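Local coordinates for protein ATP synthase subunit s, mitochondrial (PDB 3DZE) that regulates mitochondrial membrane ATP synthase, being necessary for its proton conduction and blocking a proton leak through an alternative exit pathway, at residues V87-L92 / M116-I121; I98-L103 / G125-K130; C102-S107 / I132-H137. The protein carries 1 engineered substitution. All blocks are in the same frame, centred on the assembly; numbering follows the deposited sequence.

Interaction 1: residues V87-L92 / M116-I121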
loop_
_atom_site.group_PDB
_atom_site.type_symbol
_atom_site.label_atom_id
_atom_site.label_comp_id
_atom_site.label_asym_id
_atom_site.label_seq_id
_atom_site.Cartn_x
_atom_site.Cartn_y
_atom_site.Cartn_z
ATOM N N VAL A 87 -3.162 -7.290 6.562
ATOM C CA VAL A 87 -2.002 -6.641 5.903
ATOM C C VAL A 87 -1.132 -5.985 6.945
ATOM O O VAL A 87 -1.563 -5.067 7.638
ATOM C CB VAL A 87 -2.418 -5.666 4.822
ATOM C CG1 VAL A 87 -1.205 -5.049 4.196
ATOM C CG2 VAL A 87 -3.287 -6.352 3.799
ATOM N N GLU A 88 0.135 -6.402 7.013
ATOM C CA GLU A 88 1.070 -5.908 8.018
ATOM C C GLU A 88 2.176 -5.026 7.472
ATOM O O GLU A 88 2.721 -4.216 8.193
ATOM C CB GLU A 88 1.656 -7.067 8.802
ATOM C CG GLU A 88 0.585 -7.790 9.607
ATOM C CD GLU A 88 1.079 -8.963 10.335
ATOM O OE1 GLU A 88 2.154 -9.488 10.130
ATOM O OE2 GLU A 88 0.233 -9.561 11.016
ATOM N N LYS A 89 2.544 -5.250 6.202
ATOM C CA LYS A 89 3.681 -4.601 5.580
ATOM C C LYS A 89 3.305 -4.095 4.211
ATOM O O LYS A 89 2.760 -4.848 3.410
ATOM C CB LYS A 89 4.862 -5.581 5.389
ATOM C CG LYS A 89 5.436 -6.157 6.678
ATOM C CD LYS A 89 6.488 -7.217 6.379
ATOM C CE LYS A 89 7.392 -7.540 7.512
ATOM N NZ LYS A 89 8.235 -8.779 7.301
ATOM N N ILE A 90 3.588 -2.818 3.930
ATOM C CA ILE A 90 3.434 -2.248 2.575
ATOM C C ILE A 90 4.669 -1.485 2.228
ATOM O O ILE A 90 5.119 -0.614 2.945
ATOM C CB ILE A 90 2.205 -1.310 2.534
ATOM C CG1 ILE A 90 0.914 -2.051 2.854
ATOM C CG2 ILE A 90 2.110 -0.680 1.115
ATOM C CD1 ILE A 90 -0.338 -1.139 2.922
ATOM N N ARG A 91 5.212 -1.795 1.041
ATOM C CA ARG A 91 6.267 -1.012 0.393
ATOM C C ARG A 91 5.734 -0.431 -0.874
ATOM O O ARG A 91 5.215 -1.160 -1.723
ATOM C CB ARG A 91 7.447 -1.927 0.124
ATOM C CG ARG A 91 8.465 -1.314 -0.790
ATOM C CD ARG A 91 9.582 -2.375 -0.896
ATOM N NE ARG A 91 10.759 -1.831 -1.373
ATOM C CZ ARG A 91 11.906 -1.381 -0.628
ATOM N NH1 ARG A 91 11.895 -1.064 0.723
ATOM N NH2 ARG A 91 12.870 -1.092 -1.361
ATOM N N LEU A 92 5.916 0.873 -1.002
ATOM C CA LEU A 92 5.591 1.647 -2.203
ATOM C C LEU A 92 6.894 2.235 -2.680
ATOM O O LEU A 92 7.469 3.083 -2.033
ATOM C CB LEU A 92 4.579 2.760 -1.894
ATOM C CG LEU A 92 3.284 2.306 -1.224
ATOM C CD1 LEU A 92 2.391 3.519 -0.884
ATOM C CD2 LEU A 92 2.527 1.266 -2.070
ATOM N N MET A 116 -1.692 -2.737 10.358
ATOM C CA MET A 116 -0.452 -2.317 9.775
ATOM C C MET A 116 0.630 -2.129 10.790
ATOM O O MET A 116 0.492 -1.425 11.810
ATOM C CB MET A 116 -0.669 -0.992 9.023
ATOM C CG MET A 116 -1.201 -1.197 7.627
ATOM S SD MET A 116 -0.009 -1.979 6.492
ATOM C CE MET A 116 1.209 -0.684 6.388
ATOM N N LEU A 117 1.802 -2.700 10.481
ATOM C CA LEU A 117 3.003 -2.664 11.309
ATOM C C LEU A 117 4.166 -1.959 10.693
ATOM O O LEU A 117 4.991 -1.376 11.381
ATOM C CB LEU A 117 3.470 -4.078 11.707
ATOM C CG LEU A 117 2.363 -4.939 12.387
ATOM C CD1 LEU A 117 2.962 -6.339 12.641
ATOM C CD2 LEU A 117 1.913 -4.268 13.690
ATOM N N GLU A 118 4.321 -2.041 9.378
ATOM C CA GLU A 118 5.512 -1.537 8.689
ATOM C C GLU A 118 5.115 -0.941 7.363
ATOM O O GLU A 118 4.374 -1.534 6.575
ATOM C CB GLU A 118 6.447 -2.740 8.441
ATOM C CG GLU A 118 7.524 -2.541 7.479
ATOM C CD GLU A 118 8.350 -3.802 7.160
ATOM O OE1 GLU A 118 8.832 -4.407 8.155
ATOM O OE2 GLU A 118 8.513 -4.113 5.978
ATOM N N MET A 119 5.652 0.246 7.086
ATOM C CA MET A 119 5.442 0.893 5.782
ATOM C C MET A 119 6.716 1.505 5.307
ATOM O O MET A 119 7.507 2.041 6.058
ATOM C CB MET A 119 4.329 1.879 5.898
ATOM C CG MET A 119 3.813 2.303 4.493
ATOM S SD MET A 119 2.249 3.088 4.611
ATOM C CE MET A 119 1.916 3.310 2.854
ATOM N N GLU A 120 6.900 1.454 3.969
ATOM C CA GLU A 120 8.081 1.992 3.311
ATOM C C GLU A 120 7.589 2.754 2.082
ATOM O O GLU A 120 6.804 2.219 1.303
ATOM C CB GLU A 120 8.994 0.881 2.898
ATOM C CG GLU A 120 9.435 -0.075 4.024
ATOM C CD GLU A 120 10.261 -1.164 3.473
ATOM O OE1 GLU A 120 9.781 -2.053 2.789
ATOM O OE2 GLU A 120 11.478 -1.096 3.600
ATOM N N ILE A 121 8.071 3.987 1.933
ATOM C CA ILE A 121 7.685 4.832 0.804
ATOM C C ILE A 121 8.952 5.430 0.241
ATOM O O ILE A 121 9.652 6.195 0.926
ATOM C CB ILE A 121 6.695 5.917 1.205
ATOM C CG1 ILE A 121 5.495 5.363 1.920
ATOM C CG2 ILE A 121 6.263 6.703 -0.060
ATOM C CD1 ILE A 121 4.546 6.351 2.464
#
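Ile90 and Met119 sit side by side as one rung of a parallel ladder between neighbouring strands of the leucine-rich-repeat sheet, 89-93 and 118-122. The two short strand segments run 4.7 Å apart, with only 1° between their directions. Ile90 N donates to Glu118 O, Ile90 O accepts from Glu120 N, and Leu92 N reaches Glu120 O at 2.8 Å. At the start of the ladder Glu88 O takes two donors, Leu117 N and Glu118 N, each at 2.9 Å.

The tight side is the one bearing Ile90, Leu92, Met119 and Ile121, which turns toward helix 100-107. Met116 sets off away from strand 89-93, but bends at chi2 (-68°) and chi3 (-67°), and this hook lays SD 3.7 Å from Ile90 CD1, the two side chains crossing nearly at right angles. Further along, Met119 stays extended and sets CE against Leu92 CD1 at 3.8 Å.

The other side is looser and more exposed, lined by Lys89, Arg91, Glu118 and Glu120. The Lys89 methylenes pass obliquely across the Glu118 carboxylate, but NZ stays 4.5 Å from Glu118 OE1, too far for a salt bridge. Arg91 is modelled in two positions, so its salt bridge is less certain: in one of them NH1 lies 2.9 Å from Glu120 OE2 and also donates to Glu120 OE1, meeting that oxygen from above the carboxylate plane.

Interaction 2: residues I98-L103 / G125-K130. With CD (cadmium ion), chain C.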
loop_
_atom_site.group_PDB
_atom_site.type_symbol
_atom_site.label_atom_id
_atom_site.label_comp_id
_atom_site.label_asym_id
_atom_site.label_seq_id
_atom_site.Cartn_x
_atom_site.Cartn_y
_atom_site.Cartn_z
ATOM N N ILE A 98 1.202 7.461 -7.494
ATOM C CA ILE A 98 0.727 7.644 -6.110
ATOM C C ILE A 98 0.808 9.129 -5.766
ATOM O O ILE A 98 1.765 9.823 -6.161
ATOM C CB ILE A 98 1.558 6.766 -5.075
ATOM C CG1 ILE A 98 1.243 5.287 -5.340
ATOM C CG2 ILE A 98 1.399 7.167 -3.520
ATOM C CD1 ILE A 98 1.608 4.262 -4.414
ATOM N N GLU A 99 -0.114 9.596 -4.981
ATOM C CA GLU A 99 -0.132 10.951 -4.487
ATOM C C GLU A 99 -0.618 10.941 -3.045
ATOM O O GLU A 99 -1.031 9.916 -2.492
ATOM C CB GLU A 99 -0.997 11.823 -5.374
ATOM C CG GLU A 99 -0.907 11.815 -6.783
ATOM C CD GLU A 99 -1.913 12.612 -7.524
ATOM O OE1 GLU A 99 -2.806 13.189 -6.877
ATOM O OE2 GLU A 99 -1.851 12.625 -8.778
ATOM N N ASP A 100 -0.649 12.118 -2.446
ATOM C CA ASP A 100 -1.101 12.247 -1.069
ATOM C C ASP A 100 -2.484 11.662 -0.847
ATOM O O ASP A 100 -2.770 11.067 0.186
ATOM C CB ASP A 100 -1.096 13.711 -0.649
ATOM C CG ASP A 100 0.263 14.295 -0.475
ATOM O OD1 ASP A 100 1.249 13.552 -0.312
ATOM O OD2 ASP A 100 0.340 15.582 -0.495
ATOM N N GLY A 101 -3.373 11.864 -1.813
ATOM C CA GLY A 101 -4.723 11.324 -1.715
ATOM C C GLY A 101 -4.758 9.814 -1.625
ATOM O O GLY A 101 -5.645 9.255 -0.961
ATOM N N CYS A 102 -3.799 9.130 -2.203
ATOM C CA CYS A 102 -3.683 7.680 -2.112
ATOM C C CYS A 102 -3.368 7.272 -0.665
ATOM O O CYS A 102 -3.937 6.343 -0.107
ATOM C CB CYS A 102 -2.631 7.146 -3.044
ATOM S SG CYS A 102 -2.846 7.549 -4.819
ATOM N N LEU A 103 -2.394 7.984 -0.095
ATOM C CA LEU A 103 -2.012 7.735 1.296
ATOM C C LEU A 103 -3.143 8.069 2.272
ATOM O O LEU A 103 -3.358 7.360 3.230
ATOM C CB LEU A 103 -0.729 8.489 1.632
ATOM C CG LEU A 103 0.491 8.105 0.781
ATOM C CD1 LEU A 103 1.714 8.940 1.225
ATOM C CD2 LEU A 103 0.821 6.642 0.845
ATOM N N GLY A 125 7.557 10.349 -6.295
ATOM C CA GLY A 125 7.862 11.754 -6.400
ATOM C C GLY A 125 6.781 12.717 -6.058
ATOM O O GLY A 125 7.082 13.851 -5.728
ATOM N N ASN A 126 5.505 12.330 -6.099
ATOM C CA ASN A 126 4.443 13.256 -5.777
ATOM C C ASN A 126 4.194 13.400 -4.292
ATOM O O ASN A 126 3.538 14.362 -3.863
ATOM C CB ASN A 126 3.134 12.832 -6.393
ATOM C CG ASN A 126 3.057 12.879 -7.828
ATOM O OD1 ASN A 126 2.498 11.881 -8.458
ATOM N ND2 ASN A 126 3.519 13.885 -8.461
ATOM N N VAL A 127 4.670 12.460 -3.449
ATOM C CA VAL A 127 4.250 12.471 -2.056
ATOM C C VAL A 127 4.817 13.669 -1.350
ATOM O O VAL A 127 5.976 14.021 -1.473
ATOM C CB VAL A 127 4.754 11.131 -1.391
ATOM C CG1 VAL A 127 4.571 11.208 0.128
ATOM C CG2 VAL A 127 3.978 9.937 -2.012
ATOM N N THR A 128 3.965 14.286 -0.550
ATOM C CA THR A 128 4.372 15.440 0.241
ATOM C C THR A 128 4.157 15.172 1.726
ATOM O O THR A 128 3.662 14.138 2.159
ATOM C CB THR A 128 3.627 16.742 -0.169
ATOM O OG1 THR A 128 2.359 16.826 0.549
ATOM C CG2 THR A 128 3.467 16.880 -1.640
ATOM N N ASP A 129 4.513 16.179 2.523
ATOM C CA ASP A 129 4.320 16.103 3.974
ATOM C C ASP A 129 2.894 15.762 4.304
ATOM O O ASP A 129 2.674 15.050 5.335
ATOM C CB ASP A 129 4.748 17.466 4.636
ATOM C CG ASP A 129 6.115 17.936 4.249
ATOM O OD1 ASP A 129 6.289 18.406 3.072
ATOM O OD2 ASP A 129 7.024 17.764 5.016
ATOM N N LYS A 130 1.933 16.241 3.569
ATOM C CA LYS A 130 0.544 15.966 3.844
ATOM C C LYS A 130 0.225 14.487 3.804
ATOM O O LYS A 130 -0.475 13.950 4.657
ATOM C CB LYS A 130 -0.372 16.725 2.864
ATOM C CG LYS A 130 -1.812 16.644 3.057
ATOM C CD LYS A 130 -2.583 17.548 1.961
ATOM C CE LYS A 130 -4.140 17.280 1.966
ATOM N NZ LYS A 130 -5.073 18.302 2.787
HETATM CD CD CD C . -4.516 9.461 -5.106
HETATM O O HOH W 1 4.455 9.516 -6.565
HETATM O O HOH W 2 0.828 14.170 -3.554
HETATM O O HOH W 3 -4.744 9.957 -7.562
HETATM O O HOH W 4 -3.802 11.394 -4.608
HETATM O O HOH W 5 -6.780 9.407 -4.336
#
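Asp100 meets Thr128 where two successive repeats turn into their helices, 100-107 and 129-134; the backbones come closest just before this, with CA of Glu99 5.2 Å from CA of Val127. Glu99 and Thr128 are the N-caps of the two helices, so what touches here is one helix start against the next.

The carboxylate of Asp100 carries the contact. OD1 accepts Thr128 N through its syn lone pair at 2.8 Å, in an almost straight bond (173°), while OD2 accepts a hydrogen bond from Thr128 OG1 at 2.6 Å, also on the syn side. Both oxygens are thus spent on one residue, and the two bonds hold the carboxylate against turning about its CB-CG bond. Thr128 has its OG1 between the backbone N and the carbonyl carbon (chi1 86°), from where the oxygen faces Asp100 and also accepts Lys130 N as a helix cap. Two waters tie the backbones together: one bridges Ile98 O and Asn126 N, the other links Asp100 N with Asn126 O.

Below this polar layer Val127 turns inward. Val127 CG1 lies 3.8 Å from Leu103 CD1, and Val127 CG2 is near Ile98 CG2. On another side of the same helix start, Cys102 SG binds a cadmium ion, which three waters also bind.

Because Asp100 grips the very residue that caps helix 129-134, its two bonds probably steady the capping threonine, and its negative charge at the amino end of that helix is likely to suit the helix dipole.

Interaction 3: residues C102-S107 / I132-H137. With CD (cadmium ion), chain C.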
loop_
_atom_site.group_PDB
_atom_site.type_symbol
_atom_site.label_atom_id
_atom_site.label_comp_id
_atom_site.label_asym_id
_atom_site.label_seq_id
_atom_site.Cartn_x
_atom_site.Cartn_y
_atom_site.Cartn_z
ATOM N N CYS A 102 -3.799 9.130 -2.203
ATOM C CA CYS A 102 -3.683 7.680 -2.112
ATOM C C CYS A 102 -3.368 7.272 -0.665
ATOM O O CYS A 102 -3.937 6.343 -0.107
ATOM C CB CYS A 102 -2.631 7.146 -3.044
ATOM S SG CYS A 102 -2.846 7.549 -4.819
ATOM N N LEU A 103 -2.394 7.984 -0.095
ATOM C CA LEU A 103 -2.012 7.735 1.296
ATOM C C LEU A 103 -3.143 8.069 2.272
ATOM O O LEU A 103 -3.358 7.360 3.230
ATOM C CB LEU A 103 -0.729 8.489 1.632
ATOM C CG LEU A 103 0.491 8.105 0.781
ATOM C CD1 LEU A 103 1.714 8.940 1.225
ATOM C CD2 LEU A 103 0.821 6.642 0.845
ATOM N N GLU A 104 -3.859 9.141 1.979
ATOM C CA GLU A 104 -5.022 9.517 2.781
ATOM C C GLU A 104 -6.077 8.422 2.740
ATOM O O GLU A 104 -6.577 8.024 3.795
ATOM C CB GLU A 104 -5.550 10.844 2.336
ATOM C CG GLU A 104 -4.706 11.965 2.683
ATOM C CD GLU A 104 -5.026 13.291 1.893
ATOM O OE1 GLU A 104 -5.774 13.274 0.963
ATOM O OE2 GLU A 104 -4.436 14.286 2.342
ATOM N N ARG A 105 -6.383 7.929 1.571
ATOM C CA ARG A 105 -7.348 6.848 1.357
ATOM C C ARG A 105 -6.974 5.657 2.167
ATOM O O ARG A 105 -7.779 5.090 2.922
ATOM C CB ARG A 105 -7.321 6.425 -0.256
ATOM C CG ARG A 105 -8.407 5.390 -0.604
ATOM C CD ARG A 105 -8.611 5.301 -2.135
ATOM N NE ARG A 105 -9.190 6.474 -2.643
ATOM C CZ ARG A 105 -10.443 6.853 -2.666
ATOM N NH1 ARG A 105 -11.370 6.090 -2.264
ATOM N NH2 ARG A 105 -10.730 8.012 -3.107
ATOM N N LEU A 106 -5.706 5.254 2.112
ATOM C CA LEU A 106 -5.218 4.105 2.882
ATOM C C LEU A 106 -5.343 4.320 4.355
ATOM O O LEU A 106 -5.769 3.439 5.107
ATOM C CB LEU A 106 -3.752 3.894 2.532
ATOM C CG LEU A 106 -3.429 3.207 1.189
ATOM C CD1 LEU A 106 -1.936 3.274 0.936
ATOM C CD2 LEU A 106 -3.919 1.730 1.189
ATOM N N SER A 107 -4.980 5.532 4.808
ATOM C CA SER A 107 -4.946 5.839 6.241
ATOM C C SER A 107 -6.305 5.759 6.887
ATOM O O SER A 107 -6.385 5.562 8.102
ATOM C CB SER A 107 -4.346 7.206 6.461
ATOM O OG SER A 107 -5.247 8.254 6.123
ATOM N N ILE A 132 2.311 11.993 4.104
ATOM C CA ILE A 132 3.048 11.303 5.198
ATOM C C ILE A 132 2.294 11.450 6.512
ATOM O O ILE A 132 2.143 10.519 7.258
ATOM C CB ILE A 132 4.496 11.796 5.261
ATOM C CG1 ILE A 132 5.278 11.481 3.961
ATOM C CG2 ILE A 132 5.218 11.176 6.505
ATOM C CD1 ILE A 132 5.214 10.041 3.507
ATOM N N ILE A 133 1.921 12.667 6.837
ATOM C CA ILE A 133 1.247 12.915 8.137
ATOM C C ILE A 133 -0.028 12.101 8.287
ATOM O O ILE A 133 -0.329 11.676 9.392
ATOM C CB ILE A 133 1.042 14.450 8.301
ATOM C CG1 ILE A 133 2.375 15.051 8.526
ATOM C CG2 ILE A 133 0.165 14.712 9.509
ATOM C CD1 ILE A 133 3.050 14.643 9.815
ATOM N N ALA A 134 -0.719 11.814 7.211
ATOM C CA ALA A 134 -1.901 11.028 7.243
ATOM C C ALA A 134 -1.657 9.646 7.833
ATOM O O ALA A 134 -2.560 8.998 8.381
ATOM C CB ALA A 134 -2.562 10.943 5.848
ATOM N N LEU A 135 -0.430 9.129 7.720
ATOM C CA LEU A 135 -0.103 7.811 8.197
ATOM C C LEU A 135 -0.134 7.639 9.710
ATOM O O LEU A 135 -0.076 6.538 10.212
ATOM C CB LEU A 135 1.285 7.385 7.668
ATOM C CG LEU A 135 1.420 7.392 6.134
ATOM C CD1 LEU A 135 2.878 7.112 5.763
ATOM C CD2 LEU A 135 0.358 6.456 5.463
ATOM N N HIS A 136 -0.302 8.761 10.416
ATOM C CA HIS A 136 -0.448 8.669 11.877
ATOM C C HIS A 136 -1.651 7.878 12.285
ATOM O O HIS A 136 -1.702 7.350 13.419
ATOM C CB HIS A 136 -0.485 10.115 12.527
ATOM C CG HIS A 136 -1.777 10.815 12.433
ATOM N ND1 HIS A 136 -2.182 11.567 11.376
ATOM C CD2 HIS A 136 -2.741 10.951 13.377
ATOM C CE1 HIS A 136 -3.396 12.069 11.634
ATOM N NE2 HIS A 136 -3.776 11.673 12.827
ATOM N N HIS A 137 -2.631 7.708 11.425
ATOM C CA HIS A 137 -3.793 6.860 11.750
ATOM C C HIS A 137 -3.457 5.403 11.861
ATOM O O HIS A 137 -4.232 4.604 12.364
ATOM C CB HIS A 137 -4.887 7.079 10.716
ATOM C CG HIS A 137 -5.482 8.415 10.762
ATOM N ND1 HIS A 137 -6.213 8.917 11.863
ATOM C CD2 HIS A 137 -5.433 9.414 9.919
ATOM C CE1 HIS A 137 -6.568 10.128 11.626
ATOM N NE2 HIS A 137 -6.149 10.475 10.415
HETATM CD CD CD C . -4.516 9.461 -5.106
HETATM O O HOH W 3 -4.744 9.957 -7.562
HETATM O O HOH W 4 -3.802 11.394 -4.608
HETATM O O HOH W 5 -6.780 9.407 -4.336
#
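Ser107 OG donates a short hydrogen bond to Glu104 O, 2.7 Å away in its own helix, while resting against Ala134 CB of the next repeat. Its chi1 of 75° tucks the hydroxyl in between the backbone N and the carbonyl carbon, where it can reach that oxygen a turn earlier. The polar end is thereby satisfied within helix 100-107, and what the serine offers to the next repeat is mainly carbon: Ser107 CB sits just 3.2 Å from Ala134 O.

Small side chains at Ser107 and Ala134 are consistent with the close approach, CA of Glu104 and CA of Ala134 being 5.7 Å apart. Ala134 CB points at helix 100-107 and touches both Ser107 OG and Glu104 CG. At the end of the contact His137 CB lies 3.4 Å from Ser107 O, and the imidazole carbon CD2 stands obliquely near the serine hydroxyl. With alanine in place of Ser107, Glu104 O would probably lose its hydroxyl donor and a small gap would be likely to open beside Ala134 CB.

Toward the sheet the contact turns purely apolar: Leu103 CD1 meets Ile132 CD1 at 4.3 Å, and Leu135 CD2 approaches Leu103 CB, with Ile121 of the strand beneath. No hydrogen bond joins the two segments, so neighbouring repeats are held here by close fit and apolar burial, with the Ser107 hydroxyl turned back to its own helix.

Interactions 2 and 3 join the third repeat to the fourth, while interaction 1 pairs the strand closing the second with the one opening the fourth. Interaction 1 is a strand pair within the sheet, held by regular backbone bonds, buried on one side and charged on the other; interactions 2 and 3 stack the same pair of helices, 100-107 on 129-134, at their starts and farther along. Interaction 2 lies nearer the surface and relies on a carboxylate, a cap and waters, whereas interaction 3 has no cross-segment hydrogen bond. Leu103 is shared by the helix contacts and reaches the strands through Leu92, Met119 and Ile121, while Ile121 also packs on Ile132 and Leu135, giving one apolar core.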